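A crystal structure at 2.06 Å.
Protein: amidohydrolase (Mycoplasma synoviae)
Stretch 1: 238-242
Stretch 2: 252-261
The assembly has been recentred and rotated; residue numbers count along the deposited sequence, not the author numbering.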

ATOM      1  N   CYS A 238     -25.272  14.403  19.537  1.00 16.20           N
ATOM      2  CA  CYS A 238     -25.763  14.435  18.161  1.00 15.72           C
ATOM      3  C   CYS A 238     -25.446  13.112  17.490  1.00 16.15           C
ATOM      4  O   CYS A 238     -24.318  12.849  17.136  1.00 16.29           O
ATOM      5  CB  CYS A 238     -25.140  15.583  17.355  1.00 17.07           C
ATOM      6  SG  CYS A 238     -25.776  15.661  15.643  1.00 18.44           S
ATOM      7  N   PHE A 239     -26.448  12.259  17.314  1.00 16.74           N
ATOM      8  CA  PHE A 239     -26.202  10.982  16.675  1.00 16.59           C
ATOM      9  C   PHE A 239     -26.275  11.067  15.175  1.00 17.65           C
ATOM     10  O   PHE A 239     -27.231  11.627  14.633  1.00 16.76           O
ATOM     11  CB  PHE A 239     -27.240   9.942  17.138  1.00 14.61           C
ATOM     12  CG  PHE A 239     -27.080   9.546  18.553  1.00 16.83           C
ATOM     13  CD1 PHE A 239     -25.988   8.771  18.945  1.00 18.56           C
ATOM     14  CD2 PHE A 239     -28.005   9.943  19.512  1.00 17.03           C
ATOM     15  CE1 PHE A 239     -25.836   8.381  20.272  1.00 16.12           C
ATOM     16  CE2 PHE A 239     -27.847   9.561  20.841  1.00 17.48           C
ATOM     17  CZ  PHE A 239     -26.759   8.785  21.216  1.00 15.67           C
ATOM     18  N   ASP A 240     -25.317  10.449  14.491  1.00 16.91           N
ATOM     19  CA  ASP A 240     -25.617   9.989  13.139  1.00 17.30           C
ATOM     20  C   ASP A 240     -25.675   8.454  13.230  1.00 17.60           C
ATOM     21  O   ASP A 240     -25.871   7.927  14.328  1.00 15.67           O
ATOM     22  CB  ASP A 240     -24.578  10.496  12.157  1.00 17.76           C
ATOM     23  CG  ASP A 240     -23.207   9.989  12.489  1.00 20.35           C
ATOM     24  OD1 ASP A 240     -22.733   9.106  11.753  1.00 25.42           O
ATOM     25  OD2 ASP A 240     -22.609  10.464  13.484  1.00 22.47           O
ATOM     26  N   GLY A 241     -25.509   7.738  12.112  1.00 17.80           N
ATOM     27  CA  GLY A 241     -25.547   6.272  12.126  1.00 17.90           C
ATOM     28  C   GLY A 241     -26.595   5.563  11.264  1.00 16.55           C
ATOM     29  O   GLY A 241     -26.401   4.418  10.824  1.00 17.88           O
ATOM     30  N   PRO A 242     -27.727   6.222  10.994  1.00 16.10           N
ATOM     31  CA  PRO A 242     -28.644   5.561  10.053  1.00 15.34           C
ATOM     32  C   PRO A 242     -27.948   5.209   8.722  1.00 16.34           C
ATOM     33  O   PRO A 242     -27.219   6.058   8.172  1.00 15.00           O
ATOM     34  CB  PRO A 242     -29.720   6.622   9.834  1.00 16.36           C
ATOM     35  CG  PRO A 242     -29.755   7.389  11.115  1.00 15.51           C
ATOM     36  CD  PRO A 242     -28.294   7.461  11.549  1.00 15.29           C
ATOM     37  N   LEU A 252     -29.395  -0.891  16.426  1.00 18.38           N
ATOM     38  CA  LEU A 252     -28.647  -0.714  17.657  1.00 19.43           C
ATOM     39  C   LEU A 252     -28.791   0.730  18.144  1.00 17.34           C
ATOM     40  O   LEU A 252     -29.062   0.962  19.315  1.00 16.74           O
ATOM     41  CB  LEU A 252     -27.189  -1.129  17.455  1.00 16.74           C
ATOM     42  CG  LEU A 252     -26.212  -0.972  18.627  1.00 18.61           C
ATOM     43  CD1 LEU A 252     -26.661  -1.819  19.817  1.00 21.09           C
ATOM     44  CD2 LEU A 252     -24.782  -1.336  18.182  1.00 17.24           C
ATOM     45  N   LEU A 253     -28.626   1.689  17.231  1.00 18.62           N
ATOM     46  CA  LEU A 253     -28.841   3.096  17.548  1.00 18.64           C
ATOM     47  C   LEU A 253     -30.293   3.351  18.042  1.00 18.26           C
ATOM     48  O   LEU A 253     -30.511   4.093  18.992  1.00 17.10           O
ATOM     49  CB  LEU A 253     -28.587   3.968  16.329  1.00 16.08           C
ATOM     50  CG  LEU A 253     -28.859   5.459  16.561  1.00 15.06           C
ATOM     51  CD1 LEU A 253     -28.034   5.985  17.714  1.00 17.12           C
ATOM     52  CD2 LEU A 253     -28.568   6.288  15.317  1.00 18.05           C
ATOM     53  N   ALA A 254     -31.272   2.760  17.366  1.00 18.51           N
ATOM     54  CA  ALA A 254     -32.669   2.875  17.795  1.00 19.65           C
ATOM     55  C   ALA A 254     -32.852   2.420  19.251  1.00 18.82           C
ATOM     56  O   ALA A 254     -33.383   3.159  20.081  1.00 19.79           O
ATOM     57  CB  ALA A 254     -33.586   2.070  16.859  1.00 20.07           C
ATOM     58  N   GLU A 255     -32.401   1.217  19.573  1.00 17.47           N
ATOM     59  CA  GLU A 255     -32.573   0.744  20.939  1.00 19.96           C
ATOM     60  C   GLU A 255     -31.746   1.562  21.945  1.00 18.25           C
ATOM     61  O   GLU A 255     -32.162   1.769  23.078  1.00 16.78           O
ATOM     62  CB  GLU A 255     -32.316  -0.769  21.043  1.00 19.53           C
ATOM     63  CG  GLU A 255     -33.253  -1.591  20.130  1.00 23.57           C
ATOM     64  CD  GLU A 255     -33.029  -3.089  20.248  1.00 32.40           C
ATOM     65  OE1 GLU A 255     -31.986  -3.469  20.802  1.00 35.29           O
ATOM     66  OE2 GLU A 255     -33.898  -3.892  19.804  1.00 34.97           O
ATOM     67  N   ASN A 256     -30.584   2.060  21.544  1.00 17.14           N
ATOM     68  CA  ASN A 256     -29.840   2.880  22.500  1.00 17.39           C
ATOM     69  C   ASN A 256     -30.538   4.230  22.793  1.00 17.24           C
ATOM     70  O   ASN A 256     -30.598   4.721  23.956  1.00 18.90           O
ATOM     71  CB  ASN A 256     -28.364   2.997  22.080  1.00 18.99           C
ATOM     72  CG  ASN A 256     -27.562   1.754  22.456  1.00 18.86           C
ATOM     73  OD1 ASN A 256     -27.959   1.011  23.347  1.00 17.53           O
ATOM     74  ND2 ASN A 256     -26.424   1.537  21.793  1.00 16.26           N
ATOM     75  N   ILE A 257     -31.143   4.793  21.758  1.00 16.89           N
ATOM     76  CA  ILE A 257     -31.899   6.029  21.901  1.00 17.88           C
ATOM     77  C   ILE A 257     -33.132   5.795  22.801  1.00 18.60           C
ATOM     78  O   ILE A 257     -33.442   6.610  23.681  1.00 17.10           O
ATOM     79  CB  ILE A 257     -32.263   6.594  20.512  1.00 17.85           C
ATOM     80  CG1 ILE A 257     -31.070   7.351  19.917  1.00 17.67           C
ATOM     81  CG2 ILE A 257     -33.450   7.553  20.561  1.00 19.04           C
ATOM     82  CD1 ILE A 257     -31.374   7.810  18.538  1.00 15.60           C
ATOM     83  N   LYS A 258     -33.803   4.665  22.591  1.00 18.28           N
ATOM     84  CA  LYS A 258     -34.940   4.257  23.421  1.00 18.09           C
ATOM     85  C   LYS A 258     -34.530   4.193  24.915  1.00 19.22           C
ATOM     86  O   LYS A 258     -35.247   4.693  25.796  1.00 19.07           O
ATOM     87  CB  LYS A 258     -35.490   2.901  22.894  1.00 21.08           C
ATOM     88  CG  LYS A 258     -36.385   2.017  23.861  1.00 23.75           C
ATOM     89  CD  LYS A 258     -37.603   2.715  24.343  1.00 21.97           C
ATOM     90  CE  LYS A 258     -38.808   1.736  24.637  1.00 22.88           C
ATOM     91  NZ  LYS A 258     -38.791   1.087  25.996  1.00 26.07           N
ATOM     92  N   TYR A 259     -33.383   3.584  25.196  1.00 17.58           N
ATOM     93  CA  TYR A 259     -32.875   3.517  26.564  1.00 17.63           C
ATOM     94  C   TYR A 259     -32.748   4.937  27.145  1.00 20.29           C
ATOM     95  O   TYR A 259     -33.250   5.227  28.240  1.00 18.08           O
ATOM     96  CB  TYR A 259     -31.545   2.743  26.624  1.00 17.56           C
ATOM     97  CG  TYR A 259     -30.848   2.783  27.977  1.00 17.77           C
ATOM     98  CD1 TYR A 259     -31.189   1.872  28.995  1.00 18.51           C
ATOM     99  CD2 TYR A 259     -29.871   3.733  28.252  1.00 18.15           C
ATOM    100  CE1 TYR A 259     -30.558   1.910  30.250  1.00 18.46           C
ATOM    101  CE2 TYR A 259     -29.233   3.782  29.528  1.00 18.80           C
ATOM    102  CZ  TYR A 259     -29.588   2.871  30.505  1.00 19.16           C
ATOM    103  OH  TYR A 259     -28.979   2.907  31.748  1.00 20.25           O
ATOM    104  N   LEU A 260     -32.111   5.830  26.391  1.00 18.62           N
ATOM    105  CA  LEU A 260     -31.884   7.184  26.869  1.00 17.17           C
ATOM    106  C   LEU A 260     -33.208   7.919  27.121  1.00 17.54           C
ATOM    107  O   LEU A 260     -33.331   8.677  28.095  1.00 17.43           O
ATOM    108  CB  LEU A 260     -31.047   7.979  25.870  1.00 13.95           C
ATOM    109  CG  LEU A 260     -29.625   7.483  25.710  1.00 17.02           C
ATOM    110  CD1 LEU A 260     -28.880   8.345  24.655  1.00 15.24           C
ATOM    111  CD2 LEU A 260     -28.921   7.538  27.074  1.00 16.22           C
ATOM    112  N   VAL A 261     -34.183   7.714  26.237  1.00 16.38           N
ATOM    113  CA  VAL A 261     -35.491   8.344  26.415  1.00 19.26           C
ATOM    114  C   VAL A 261     -36.170   7.786  27.671  1.00 18.88           C
ATOM    115  O   VAL A 261     -36.698   8.542  28.482  1.00 21.35           O
ATOM    116  CB  VAL A 261     -36.404   8.217  25.130  1.00 19.94           C
ATOM    117  CG1 VAL A 261     -37.811   8.731  25.390  1.00 14.85           C
ATOM    118  CG2 VAL A 261     -35.794   8.996  23.963  1.00 18.39           C
TER

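Read for its rules, this contact is one aromatic ring and one leucine doing most of the work. Phe 239 and Leu 253 each have close to 80 Å² covered by the opposite stretch, out of 232 Å² in all, and no hydrogen bond crosses between the two segments. Packing alone joins them, so the side-chain conformations carry the information.

Phe 239 points its CA-to-CB bond toward the helix, and chi1 in the m well (-69°) with chi2 at -70° lays the ring along the row formed by Leu 253, Ile 257 and Leu 260. These positions are spaced i, i+4 and i+7, the repeat that brings residues onto one side of a helix, and the backbone bonds from Ile 257 N to Leu 253 O (2.9 Å) and from Leu 260 N to Asn 256 O (3.1 Å) belong to the regular ladder that holds that spacing. The ring meets each of the three differently. Leu 253 CD1 sits over one face, 4.0 Å from the centroid of the Phe 239 ring and 26° off its normal, a CH-pi arrangement in which a methyl rests on the aromatic surface; its closest approach to a single ring atom is 3.7 Å, from Leu 253 CD1 to Phe 239 CD1. Leu 260 CD1 lies at the edge, near the ring plane, 4.1 Å from Phe 239 CZ. Ile 257 comes in obliquely, its CG1 4.0 Å from Phe 239 CE2.

The helix residues reach the ring with different rotamers. Leu 253 is t,p (177°, 57°), a common leucine conformation on helices, and it splits its two methyls between separate jobs: CD1 covers the phenyl ring, while CD2 turns to the loop that follows the strand. Leu 260 uses the other common helical leucine rotamer, m,t (-66°, 179°), and places CD1 beside the tip of the ring. Ile 257 is m,t as well, although its chi1 of -81° lies some way from the ideal -60°.

Around Leu 253 CD2 the loop is close. The carbonyl Asp 240 O is 3.3 Å from Leu 253 CD2, a tight van der Waals approach by the backbone, whereas the Asp 240 side chain, chi1 p at 61°, leaves CA pointing away from the helix and has OD2 hydrogen-bonded elsewhere in the structure. Pro 242 adds its ring from the next part of the loop, with CD 4.0 Å from Leu 253 CD2.

Gly 241 lies between them, its CA 4.4 Å from Leu 253 CD2. Its phi/psi of 121/-27 would jam a CB against the preceding carbonyl O, which by itself calls for glycine. Packing agrees: an ideal CB would point toward the helix and come to 3.3 Å from Leu 253 CD2. Here a branched leucine meets two surfaces at once, its second methyl set among a carbonyl, a proline ring and a glycine at which a CB would be jammed by the backbone angles and tight against that methyl.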